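Local coordinates for extracellular solute-binding protein, family 1 (Bifidobacterium longum subsp. infantis ATCC 15697, PDB 3OMB), which probably captures a solute, perhaps an oligosaccharide, outside the cell for an ABC importer, as a two-lobed type 2 periplasmic-binding-protein-like receptor that also carries a bound magnesium ion, at residues Q52-A56 and E73-V77; V106-Q110 and D144-Y150. All blocks are in the same frame, centred on the assembly; numbering follows the deposited sequence.

Contact 1. Residues Q52-A56 and E73-V77; sequences QEKMA and EWQEV
A Met-aromatic contact, M55 on W74, joins the loop after strand 41-48 to strand 71-78, an outermost strand of the mixed sheet in one lobe of this solute-binding fold. Residue 55 is selenomethionine. Its apolar side chain lies across one indole face: CB rests 3.6 Å from W74 CG, and the chain folds back at chi2 (-50°) and chi3 (-56°), carrying the methyl over the six-membered ring. There M55 CE makes a CH-pi contact, 3.7 Å from the W74 six-ring centroid and 10° off the normal, with SE above the same ring at a longer 4.8 Å. A61 of helix 59-68 touches both side chains. Replacing W74 by an alanine removes the face under M55 CB and CE and would probably leave a gap there, the selenomethionine methyl less firmly held. The polar contacts centre on the carboxylate of E76, whose CD also packs 3.4 Å from M55 CG. K48, on the neighbouring strand 41-48, forms a salt bridge to E76 OE1. That same OE1 accepts the backbone N-H of M55, N to OE1 3.1 Å, from above the carboxylate plane. Next along the loop, A56 N donates to a water, N to water oxygen 2.7 Å.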
loop_
_atom_site.group_PDB
_atom_site.type_symbol
_atom_site.label_atom_id
_atom_site.label_comp_id
_atom_site.label_asym_id
_atom_site.label_seq_id
_atom_site.Cartn_x
_atom_site.Cartn_y
_atom_site.Cartn_z
ATOM N N GLN A 52 -18.911 1.355 -2.603
ATOM C CA GLN A 52 -19.467 1.918 -1.392
ATOM C C GLN A 52 -20.839 2.565 -1.567
ATOM O O GLN A 52 -21.153 3.194 -2.578
ATOM C CB GLN A 52 -18.478 2.900 -0.748
ATOM C CG GLN A 52 -17.256 2.195 -0.191
ATOM C CD GLN A 52 -16.093 3.126 0.043
ATOM O OE1 GLN A 52 -16.187 4.337 -0.170
ATOM N NE2 GLN A 52 -14.983 2.569 0.499
ATOM N N GLU A 53 -21.653 2.372 -0.544
ATOM C CA GLU A 53 -22.912 3.071 -0.353
ATOM C C GLU A 53 -22.702 4.605 -0.331
ATOM O O GLU A 53 -21.609 5.099 -0.003
ATOM C CB GLU A 53 -23.461 2.512 0.966
ATOM C CG GLU A 53 -24.447 3.297 1.792
ATOM C CD GLU A 53 -25.182 2.378 2.786
ATOM O OE1 GLU A 53 -24.830 2.354 3.998
ATOM O OE2 GLU A 53 -26.101 1.643 2.336
ATOM N N LYS A 54 -23.729 5.354 -0.713
ATOM C CA LYS A 54 -23.675 6.826 -0.637
ATOM C C LYS A 54 -23.655 7.275 0.825
ATOM O O LYS A 54 -24.263 6.617 1.683
ATOM C CB LYS A 54 -24.854 7.483 -1.372
ATOM C CG LYS A 54 -24.886 7.220 -2.873
ATOM C CD LYS A 54 -25.910 8.138 -3.581
ATOM C CE LYS A 54 -25.879 7.995 -5.129
ATOM N NZ LYS A 54 -26.566 6.743 -5.622
HETATM N N MSE A 55 -22.951 8.380 1.089
HETATM C CA MSE A 55 -22.837 8.975 2.432
HETATM C C MSE A 55 -24.210 9.206 3.039
HETATM O O MSE A 55 -24.429 8.954 4.221
HETATM C CB MSE A 55 -22.098 10.333 2.402
HETATM C CG MSE A 55 -20.665 10.327 1.869
HETATM SE SE MSE A 55 -19.529 8.973 2.686
HETATM C CE MSE A 55 -19.757 9.465 4.554
ATOM N N ALA A 56 -25.140 9.671 2.216
ATOM C CA ALA A 56 -26.499 9.927 2.682
ATOM C C ALA A 56 -27.188 8.690 3.295
ATOM O O ALA A 56 -28.056 8.845 4.138
ATOM C CB ALA A 56 -27.356 10.551 1.559
ATOM N N GLU A 73 -22.641 18.928 4.105
ATOM C CA GLU A 73 -22.921 18.776 2.667
ATOM C C GLU A 73 -21.785 17.934 2.084
ATOM O O GLU A 73 -20.656 18.430 1.939
ATOM C CB GLU A 73 -23.021 20.146 1.948
ATOM C CG GLU A 73 -24.271 20.991 2.342
ATOM C CD GLU A 73 -24.464 22.321 1.535
ATOM O OE1 GLU A 73 -23.576 22.730 0.738
ATOM O OE2 GLU A 73 -25.535 22.965 1.710
ATOM N N TRP A 74 -22.070 16.667 1.784
ATOM C CA TRP A 74 -21.049 15.723 1.299
ATOM C C TRP A 74 -20.778 15.927 -0.175
ATOM O O TRP A 74 -21.697 16.045 -0.977
ATOM C CB TRP A 74 -21.472 14.264 1.531
ATOM C CG TRP A 74 -21.603 13.888 2.990
ATOM C CD1 TRP A 74 -22.766 13.832 3.736
ATOM C CD2 TRP A 74 -20.532 13.541 3.887
ATOM N NE1 TRP A 74 -22.468 13.442 5.038
ATOM C CE2 TRP A 74 -21.108 13.268 5.150
ATOM C CE3 TRP A 74 -19.138 13.415 3.736
ATOM C CZ2 TRP A 74 -20.334 12.882 6.260
ATOM C CZ3 TRP A 74 -18.362 13.035 4.854
ATOM C CH2 TRP A 74 -18.963 12.777 6.090
ATOM N N GLN A 75 -19.510 15.944 -0.549
ATOM C CA GLN A 75 -19.193 15.936 -1.960
ATOM C C GLN A 75 -18.404 14.662 -2.246
ATOM O O GLN A 75 -17.216 14.603 -1.984
ATOM C CB GLN A 75 -18.414 17.202 -2.327
ATOM C CG GLN A 75 -18.300 17.455 -3.809
ATOM C CD GLN A 75 -17.102 18.342 -4.161
ATOM O OE1 GLN A 75 -16.551 18.223 -5.253
ATOM N NE2 GLN A 75 -16.694 19.229 -3.238
ATOM N N GLU A 76 -19.076 13.646 -2.776
ATOM C CA GLU A 76 -18.474 12.326 -2.930
ATOM C C GLU A 76 -17.805 12.181 -4.273
ATOM O O GLU A 76 -18.426 12.449 -5.287
ATOM C CB GLU A 76 -19.530 11.240 -2.797
ATOM C CG GLU A 76 -20.331 11.358 -1.517
ATOM C CD GLU A 76 -21.499 10.391 -1.477
ATOM O OE1 GLU A 76 -21.267 9.175 -1.335
ATOM O OE2 GLU A 76 -22.647 10.849 -1.574
ATOM N N VAL A 77 -16.548 11.750 -4.273
ATOM C CA VAL A 77 -15.818 11.548 -5.518
ATOM C C VAL A 77 -15.118 10.191 -5.503
ATOM O O VAL A 77 -14.507 9.833 -4.511
ATOM C CB VAL A 77 -14.781 12.697 -5.799
ATOM C CG1 VAL A 77 -15.488 14.017 -6.143
ATOM C CG2 VAL A 77 -13.784 12.872 -4.627
HETATM O O HOH W 1 -24.690 10.652 -0.287
#

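Contact 2. Residues V106-Q110 and D144-Y150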
loop_
_atom_site.group_PDB
_atom_site.type_symbol
_atom_site.label_atom_id
_atom_site.label_comp_id
_atom_site.label_asym_id
_atom_site.label_seq_id
_atom_site.Cartn_x
_atom_site.Cartn_y
_atom_site.Cartn_z
ATOM N N VAL A 106 1.998 18.873 0.302
ATOM C CA VAL A 106 2.784 19.653 -0.647
ATOM C C VAL A 106 1.904 20.666 -1.392
ATOM O O VAL A 106 2.385 21.717 -1.825
ATOM C CB VAL A 106 3.527 18.745 -1.665
ATOM C CG1 VAL A 106 2.539 18.143 -2.682
ATOM C CG2 VAL A 106 4.661 19.517 -2.366
ATOM N N GLU A 107 0.620 20.351 -1.526
ATOM C CA GLU A 107 -0.326 21.247 -2.185
ATOM C C GLU A 107 -0.613 22.532 -1.420
ATOM O O GLU A 107 -0.889 23.569 -2.017
ATOM C CB GLU A 107 -1.606 20.509 -2.523
ATOM C CG GLU A 107 -1.491 19.897 -3.904
ATOM C CD GLU A 107 -1.815 18.433 -3.940
ATOM O OE1 GLU A 107 -2.318 17.885 -2.927
ATOM O OE2 GLU A 107 -1.551 17.821 -4.999
ATOM N N ALA A 108 -0.507 22.456 -0.100
ATOM C CA ALA A 108 -0.559 23.642 0.734
ATOM C C ALA A 108 0.597 24.603 0.448
ATOM O O ALA A 108 0.460 25.821 0.664
ATOM C CB ALA A 108 -0.585 23.265 2.180
ATOM N N TYR A 109 1.716 24.059 -0.037
ATOM C CA TYR A 109 2.869 24.862 -0.451
ATOM C C TYR A 109 2.780 25.309 -1.908
ATOM O O TYR A 109 3.249 26.394 -2.259
ATOM C CB TYR A 109 4.182 24.120 -0.170
ATOM C CG TYR A 109 4.498 24.035 1.314
ATOM C CD1 TYR A 109 5.034 25.139 1.996
ATOM C CD2 TYR A 109 4.245 22.868 2.042
ATOM C CE1 TYR A 109 5.320 25.071 3.356
ATOM C CE2 TYR A 109 4.524 22.790 3.395
ATOM C CZ TYR A 109 5.063 23.896 4.050
ATOM O OH TYR A 109 5.341 23.841 5.400
ATOM N N GLN A 110 2.160 24.483 -2.747
ATOM C CA GLN A 110 1.919 24.862 -4.133
ATOM C C GLN A 110 0.861 25.966 -4.257
ATOM O O GLN A 110 0.942 26.792 -5.146
ATOM C CB GLN A 110 1.545 23.647 -4.978
ATOM C CG GLN A 110 2.763 22.885 -5.496
ATOM C CD GLN A 110 2.397 21.591 -6.203
ATOM O OE1 GLN A 110 1.474 20.875 -5.794
ATOM N NE2 GLN A 110 3.128 21.282 -7.279
ATOM N N ASP A 144 5.515 18.283 8.541
ATOM C CA ASP A 144 6.637 18.501 7.653
ATOM C C ASP A 144 7.848 19.029 8.422
ATOM O O ASP A 144 7.817 19.198 9.652
ATOM C CB ASP A 144 6.264 19.395 6.461
ATOM C CG ASP A 144 5.834 20.796 6.881
ATOM O OD1 ASP A 144 6.301 21.306 7.927
ATOM O OD2 ASP A 144 5.033 21.402 6.140
ATOM N N SER A 145 8.915 19.281 7.687
ATOM C CA SER A 145 10.166 19.699 8.282
ATOM C C SER A 145 10.083 21.128 8.822
ATOM O O SER A 145 10.970 21.552 9.547
ATOM C CB SER A 145 11.302 19.589 7.260
ATOM O OG SER A 145 11.051 20.454 6.160
ATOM N N LYS A 146 9.045 21.873 8.444
ATOM C CA LYS A 146 8.856 23.222 8.958
ATOM C C LYS A 146 7.959 23.162 10.191
ATOM O O LYS A 146 7.597 24.201 10.738
ATOM C CB LYS A 146 8.231 24.146 7.904
ATOM C CG LYS A 146 8.856 24.079 6.525
ATOM C CD LYS A 146 9.907 25.132 6.391
ATOM C CE LYS A 146 10.488 25.188 4.992
ATOM N NZ LYS A 146 11.494 26.302 4.993
ATOM N N GLY A 147 7.607 21.945 10.617
ATOM C CA GLY A 147 6.692 21.712 11.746
ATOM C C GLY A 147 5.226 22.004 11.464
ATOM O O GLY A 147 4.401 22.041 12.394
ATOM N N ARG A 148 4.865 22.208 10.200
ATOM C CA ARG A 148 3.447 22.464 9.903
ATOM C C ARG A 148 2.660 21.162 9.691
ATOM O O ARG A 148 3.230 20.128 9.331
ATOM C CB ARG A 148 3.281 23.412 8.710
ATOM C CG ARG A 148 4.001 24.736 8.891
ATOM C CD ARG A 148 3.641 25.673 7.762
ATOM N NE ARG A 148 4.253 26.988 7.919
ATOM C CZ ARG A 148 5.378 27.374 7.322
ATOM N NH1 ARG A 148 6.055 26.549 6.529
ATOM N NH2 ARG A 148 5.835 28.590 7.534
ATOM N N ILE A 149 1.353 21.219 9.923
ATOM C CA ILE A 149 0.508 20.045 9.697
ATOM C C ILE A 149 -0.597 20.441 8.744
ATOM O O ILE A 149 -1.557 21.116 9.130
ATOM C CB ILE A 149 -0.100 19.520 10.994
ATOM C CG1 ILE A 149 0.984 19.099 11.983
ATOM C CG2 ILE A 149 -1.063 18.336 10.705
ATOM C CD1 ILE A 149 0.413 18.714 13.390
ATOM N N TYR A 150 -0.443 20.061 7.486
ATOM C CA TYR A 150 -1.417 20.426 6.477
ATOM C C TYR A 150 -2.339 19.264 6.142
ATOM O O TYR A 150 -3.461 19.471 5.691
ATOM C CB TYR A 150 -0.710 20.927 5.225
ATOM C CG TYR A 150 -0.207 22.345 5.365
ATOM C CD1 TYR A 150 -1.071 23.374 5.762
ATOM C CD2 TYR A 150 1.121 22.667 5.081
ATOM C CE1 TYR A 150 -0.633 24.669 5.876
ATOM C CE2 TYR A 150 1.574 23.981 5.187
ATOM C CZ TYR A 150 0.687 24.965 5.590
ATOM O OH TYR A 150 1.109 26.257 5.727
#
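An Asx turn at D144, set within a type I beta turn from D144 to G147, anchors Y109 of the short helix 106-110. Y109 OH donates to D144 OD2 at 2.6 Å, reaching it from above the carboxylate plane, and accepts from R148 NH1 at 3.0 Å, N-H...O angle 159°. Both partners sit at the ring edge, and OH lies nearly in the guanidinium plane; one bond given and one accepted grip the phenol oxygen. The other carboxylate oxygen holds the turn itself: K146 N and R148 N, each 2.8 Å from D144 OD1, approach from opposite faces of its plane. With CG between backbone N and carbonyl carbon (chi1 62°), the aspartate can serve its own turn and the tyrosine together. Closer to the helix backbone the contact is apolar. Y150 turns its edge toward the face of Y109 in an offset edge-to-face pair, centroids 5.3 Å apart and planes at 85°. A108 CB lies over one face of Y150 in a CH-pi contact, 3.4 Å from the ring centroid. Through Y109 on P473, helix 106-110 packs directly on helix 473-486, and the loop, which runs on to strand 152-155, packs through D144 on Y533 of helix 519-534.

The two contacts follow in series along the chain, contact 1 closing before contact 2 opens. Their centres lie about 28 Å apart and their nearest atoms about 13 Å, so they do not touch. Both are surface contacts, their centres 24 and 22 Å from the centre of the chain, and away from the magnesium site. Contact 1 fastens a loop to the sheet edge formed by strand 71-78 beside strand 41-48. In that sheet, strand 98-100 follows strand 41-48 and leads along the chain toward helix 106-110, where contact 2 begins. The first therefore ties early elements of the chain locally, whereas the second brings a loop and a short helix alongside helices from the C-terminal part.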